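Local coordinates for protein NANS (YJHS), A 9-O-acetyl N-acetylneuraminic acid esterase (PDB 3PT5) that probably hydrolyses the 9-O-acetyl group of 9-O-acetyl-N-acetylneuraminate, letting the bacterium grow on this alternative sialic acid from the host mucosa, at residues 167-172 and 214-218; 17-21 and 178-182. One frame throughout, in Å; residues are numbered along the deposited sequence.

Interaction 1: 167-172 and 214-218; sequences LVSRTR and FRRDL
F214 meets V168, L167 and T171 with its CD1-CE1-CZ side: V168 CG2 sits 3.7 Å from CD1, L167 CG 3.9 Å from CE1, T171 CG2 at CZ. CG anti to the backbone N (chi1 -178°) brings the end of the ring up to them, crossing L167 and T171 at about a right angle; L218 CD2 lies over one ring face, displaced toward the rim. V168 CG1 turns to D217 CB and L218 CD2.

R172 runs extended past L218, its CG 3.7 Å from L218 CD1. Its NH2 donates to D217 O at 2.7 Å, on a lone pair in the carbonyl plane, though bent at the hydrogen (134°) and with the oxygen somewhat out of the guanidinium plane; NE adds a weak bond. Within its own helix, V168 CG1 lies over one guanidinium face, offset toward the rim.

The helices run in the same general direction, inclined by 36°, beside the central sheet, where F214 meets W233 edge-to-face. The interface is apolar beneath and polar at its margin: D217 OD2 bonds Y164, and OD1, 4.2 Å from R172 NH2, is beyond a salt bridge, so that attraction is probably only general and the helix-end carbonyl is the real grip.

Interaction 2: 17-21 and 178-182; sequences SPDYY and NPQNK
Three hydrogen bonds join 17-21 to 178-182, and two of them use asparagine side chains. N178 ND2 donates to D19 O at 2.8 Å, while N181 OD1 accepts from Y21 N at 2.7 Å, the N-H coming in from above the amide carbonyl plane, 45° out of it. The third is backbone to backbone: K182 N to Y21 O, 3.0 Å and fairly straight at 161°, lying in the carbonyl plane. Beside it N181 CA makes a CH...O contact with the same Y21 oxygen.

Within 178-182 the polar groups also fix the shape of the loop. A type I turn from N178 to N181 is closed by N181 N to N178 O, and N178 OD1 takes the backbone N of Q180 at 3.0 Å, an Asx turn. The amide of N178 thus works at both ends: its oxygen holds its own turn and its nitrogen holds D19.

Packing is carried by Y20. The backbones bring its CB to 3.6 Å from Q180 CB, and the two side chains cross at about a right angle. With CG between the backbone N and the carbonyl carbon (chi1 68°), the ring swings CD1 to 3.1 Å from Q180 O, which comes in obliquely; ring and Q180 amide planes are moderately tilted. Y21 runs side by side with N181, its ring steeply turned against that amide, with N181 OD1 near the ring's edge.

This is the entry to two neighbouring parallel strands of the central sheet, 20-28 and 182-189. N181 ND2 bonds A174 O, tying the loop back to helix 162-176. On the other flank the D19 carboxylate bonds N121, Y20 pairs through its backbone with G123, and Y21 packs on L125, so 17-21 is also joined to strand 122-130 and the residues leading into it.

Helix 162-176 leads from one contact to the other: its residues 167-172 pack on helix 203-218 in interaction 1, and the loop that follows it, 178-182, meets the start of strand 20-28 in interaction 2. The two centres are 18 Å apart and the nearest atoms about 7 Å, without touching. Both contacts bear on strands 20-28 and 182-189: in interaction 1 L167 lies on T25 and A27 while F214 reaches F183 and V186, whereas interaction 2 lies where these strands begin. Together they describe helix-on-helix packing over the sheet and the start of adjacent parallel strands in an SGNH-hydrolase fold; no ligand takes part in either.

Interaction 1: 167-172 and 214-218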
# COMPACT_ATOMS: atom_id res chain seq x y z
N LEU A 167 11.56 -4.30 2.04
CA LEU A 167 10.86 -4.62 0.81
C LEU A 167 11.33 -5.93 0.17
O LEU A 167 10.52 -6.80 -0.16
CB LEU A 167 11.03 -3.46 -0.18
CG LEU A 167 10.49 -3.60 -1.59
CD1 LEU A 167 8.97 -3.64 -1.57
CD2 LEU A 167 10.99 -2.46 -2.43
N VAL A 168 12.65 -6.07 0.02
CA VAL A 168 13.25 -7.27 -0.59
C VAL A 168 13.13 -8.48 0.32
O VAL A 168 12.68 -9.55 -0.11
CB VAL A 168 14.73 -6.99 -1.02
CG1 VAL A 168 15.53 -8.30 -1.24
CG2 VAL A 168 14.74 -6.20 -2.29
N SER A 169 13.46 -8.30 1.60
CA SER A 169 13.45 -9.38 2.57
C SER A 169 12.06 -9.96 2.79
O SER A 169 11.91 -11.20 2.84
CB SER A 169 14.12 -8.92 3.87
OG SER A 169 13.32 -9.27 4.99
N ARG A 170 11.05 -9.10 2.88
CA ARG A 170 9.67 -9.56 3.06
C ARG A 170 9.09 -10.21 1.80
O ARG A 170 8.36 -11.17 1.90
CB ARG A 170 8.77 -8.43 3.54
CG ARG A 170 8.94 -8.18 4.99
CD ARG A 170 8.39 -6.87 5.42
NE ARG A 170 6.94 -6.72 5.46
CZ ARG A 170 6.12 -7.25 6.37
NH1 ARG A 170 6.54 -8.17 7.25
NH2 ARG A 170 4.86 -6.90 6.35
N THR A 171 9.41 -9.66 0.63
CA THR A 171 8.96 -10.27 -0.62
C THR A 171 9.56 -11.67 -0.79
O THR A 171 8.85 -12.62 -1.15
CB THR A 171 9.29 -9.38 -1.83
OG1 THR A 171 8.59 -8.14 -1.67
CG2 THR A 171 8.84 -10.03 -3.15
N ARG A 172 10.86 -11.78 -0.49
CA ARG A 172 11.53 -13.08 -0.58
C ARG A 172 10.90 -14.05 0.39
O ARG A 172 10.66 -15.19 0.03
CB ARG A 172 13.00 -12.94 -0.22
CG ARG A 172 13.89 -12.48 -1.32
CD ARG A 172 15.29 -12.30 -0.74
NE ARG A 172 16.29 -12.10 -1.77
CZ ARG A 172 17.42 -11.42 -1.61
NH1 ARG A 172 17.70 -10.84 -0.44
NH2 ARG A 172 18.27 -11.31 -2.63
N PHE A 214 15.96 -4.42 -6.95
CA PHE A 214 14.90 -5.33 -6.55
C PHE A 214 14.87 -6.56 -7.49
O PHE A 214 14.80 -7.71 -7.05
CB PHE A 214 13.55 -4.58 -6.55
CG PHE A 214 12.37 -5.43 -6.12
CD1 PHE A 214 12.05 -5.56 -4.77
CD2 PHE A 214 11.53 -6.05 -7.07
CE1 PHE A 214 10.94 -6.32 -4.35
CE2 PHE A 214 10.42 -6.82 -6.67
CZ PHE A 214 10.11 -6.95 -5.30
N ARG A 215 14.92 -6.30 -8.79
CA ARG A 215 14.84 -7.36 -9.80
C ARG A 215 16.06 -8.28 -9.77
O ARG A 215 15.91 -9.50 -9.87
CB ARG A 215 14.60 -6.75 -11.19
CG ARG A 215 13.21 -6.15 -11.29
CD ARG A 215 12.96 -5.40 -12.59
NE ARG A 215 11.54 -5.07 -12.68
CZ ARG A 215 10.95 -4.34 -13.64
NH1 ARG A 215 11.62 -3.82 -14.66
NH2 ARG A 215 9.63 -4.13 -13.56
N ARG A 216 17.25 -7.70 -9.56
CA ARG A 216 18.47 -8.50 -9.39
C ARG A 216 18.30 -9.39 -8.16
O ARG A 216 18.53 -10.60 -8.24
CB ARG A 216 19.72 -7.61 -9.25
CG ARG A 216 20.13 -6.90 -10.55
CD ARG A 216 21.52 -6.27 -10.46
NE ARG A 216 21.57 -5.14 -9.52
CZ ARG A 216 21.32 -3.87 -9.83
NH1 ARG A 216 20.99 -3.53 -11.07
NH2 ARG A 216 21.40 -2.94 -8.89
N ASP A 217 17.84 -8.81 -7.05
CA ASP A 217 17.72 -9.52 -5.77
C ASP A 217 16.64 -10.61 -5.71
O ASP A 217 16.71 -11.50 -4.85
CB ASP A 217 17.54 -8.52 -4.62
CG ASP A 217 18.81 -7.72 -4.31
OD1 ASP A 217 19.90 -8.11 -4.77
OD2 ASP A 217 18.72 -6.70 -3.61
N LEU A 218 15.66 -10.56 -6.61
CA LEU A 218 14.56 -11.52 -6.63
C LEU A 218 14.65 -12.51 -7.79
O LEU A 218 13.96 -13.53 -7.79
CB LEU A 218 13.20 -10.79 -6.68
CG LEU A 218 12.60 -10.30 -5.36
CD1 LEU A 218 12.28 -11.49 -4.47
CD2 LEU A 218 13.51 -9.31 -4.62

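Interaction 2: 17-21 and 178-182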
# COMPACT_ATOMS: atom_id res chain seq x y z
N SER A 17 -7.22 -24.00 4.96
CA SER A 17 -6.13 -23.11 4.56
C SER A 17 -5.71 -23.39 3.11
O SER A 17 -5.80 -24.52 2.64
CB SER A 17 -4.97 -23.23 5.52
OG SER A 17 -4.41 -24.52 5.44
N PRO A 18 -5.29 -22.34 2.39
CA PRO A 18 -4.96 -22.52 0.97
C PRO A 18 -3.76 -23.43 0.75
O PRO A 18 -2.91 -23.59 1.65
CB PRO A 18 -4.58 -21.09 0.52
CG PRO A 18 -5.33 -20.20 1.44
CD PRO A 18 -5.31 -20.91 2.78
N ASP A 19 -3.67 -24.00 -0.46
CA ASP A 19 -2.48 -24.77 -0.84
C ASP A 19 -1.30 -23.86 -1.10
O ASP A 19 -0.15 -24.27 -0.91
CB ASP A 19 -2.71 -25.57 -2.12
CG ASP A 19 -3.50 -26.82 -1.90
OD1 ASP A 19 -3.53 -27.33 -0.75
OD2 ASP A 19 -4.04 -27.32 -2.90
N TYR A 20 -1.57 -22.66 -1.59
CA TYR A 20 -0.50 -21.71 -1.92
C TYR A 20 -1.15 -20.35 -2.14
O TYR A 20 -2.37 -20.22 -2.10
CB TYR A 20 0.31 -22.14 -3.18
CG TYR A 20 -0.50 -22.06 -4.46
CD1 TYR A 20 -0.44 -20.93 -5.27
CD2 TYR A 20 -1.36 -23.11 -4.84
CE1 TYR A 20 -1.23 -20.82 -6.43
CE2 TYR A 20 -2.13 -23.02 -5.99
CZ TYR A 20 -2.06 -21.86 -6.78
OH TYR A 20 -2.82 -21.77 -7.92
N TYR A 21 -0.30 -19.34 -2.35
CA TYR A 21 -0.75 -17.93 -2.43
C TYR A 21 -0.23 -17.25 -3.68
O TYR A 21 0.87 -17.51 -4.14
CB TYR A 21 -0.28 -17.11 -1.21
CG TYR A 21 -0.94 -17.56 0.09
CD1 TYR A 21 -2.13 -16.98 0.48
CD2 TYR A 21 -0.37 -18.55 0.91
CE1 TYR A 21 -2.77 -17.36 1.63
CE2 TYR A 21 -1.02 -18.94 2.10
CZ TYR A 21 -2.23 -18.33 2.43
OH TYR A 21 -2.96 -18.65 3.56
N ASN A 178 6.42 -21.00 0.57
CA ASN A 178 5.76 -22.08 -0.16
C ASN A 178 6.26 -22.00 -1.61
O ASN A 178 6.06 -20.98 -2.27
CB ASN A 178 4.24 -21.86 -0.05
CG ASN A 178 3.40 -22.99 -0.62
OD1 ASN A 178 3.79 -23.66 -1.58
ND2 ASN A 178 2.22 -23.17 -0.05
N PRO A 179 6.98 -23.04 -2.11
CA PRO A 179 7.51 -22.95 -3.47
C PRO A 179 6.43 -22.84 -4.56
O PRO A 179 6.75 -22.48 -5.69
CB PRO A 179 8.34 -24.26 -3.62
CG PRO A 179 7.79 -25.17 -2.63
CD PRO A 179 7.38 -24.30 -1.45
N GLN A 180 5.18 -23.13 -4.22
CA GLN A 180 4.08 -22.95 -5.17
C GLN A 180 3.50 -21.52 -5.18
O GLN A 180 2.55 -21.21 -5.95
CB GLN A 180 2.93 -23.90 -4.86
CG GLN A 180 3.04 -25.30 -5.42
CD GLN A 180 1.78 -26.07 -5.14
OE1 GLN A 180 1.58 -26.57 -4.03
NE2 GLN A 180 0.90 -26.14 -6.13
N ASN A 181 4.01 -20.66 -4.31
CA ASN A 181 3.54 -19.28 -4.31
C ASN A 181 3.94 -18.59 -5.60
O ASN A 181 5.00 -18.87 -6.15
CB ASN A 181 4.06 -18.53 -3.09
CG ASN A 181 3.34 -18.92 -1.80
OD1 ASN A 181 2.35 -19.68 -1.80
ND2 ASN A 181 3.82 -18.38 -0.69
N LYS A 182 3.07 -17.71 -6.11
CA LYS A 182 3.29 -17.04 -7.38
C LYS A 182 3.28 -15.53 -7.17
O LYS A 182 2.40 -15.03 -6.50
CB LYS A 182 2.20 -17.42 -8.38
CG LYS A 182 2.20 -18.92 -8.80
CD LYS A 182 3.53 -19.38 -9.41
CE LYS A 182 3.43 -20.85 -9.88
NZ LYS A 182 4.74 -21.34 -10.38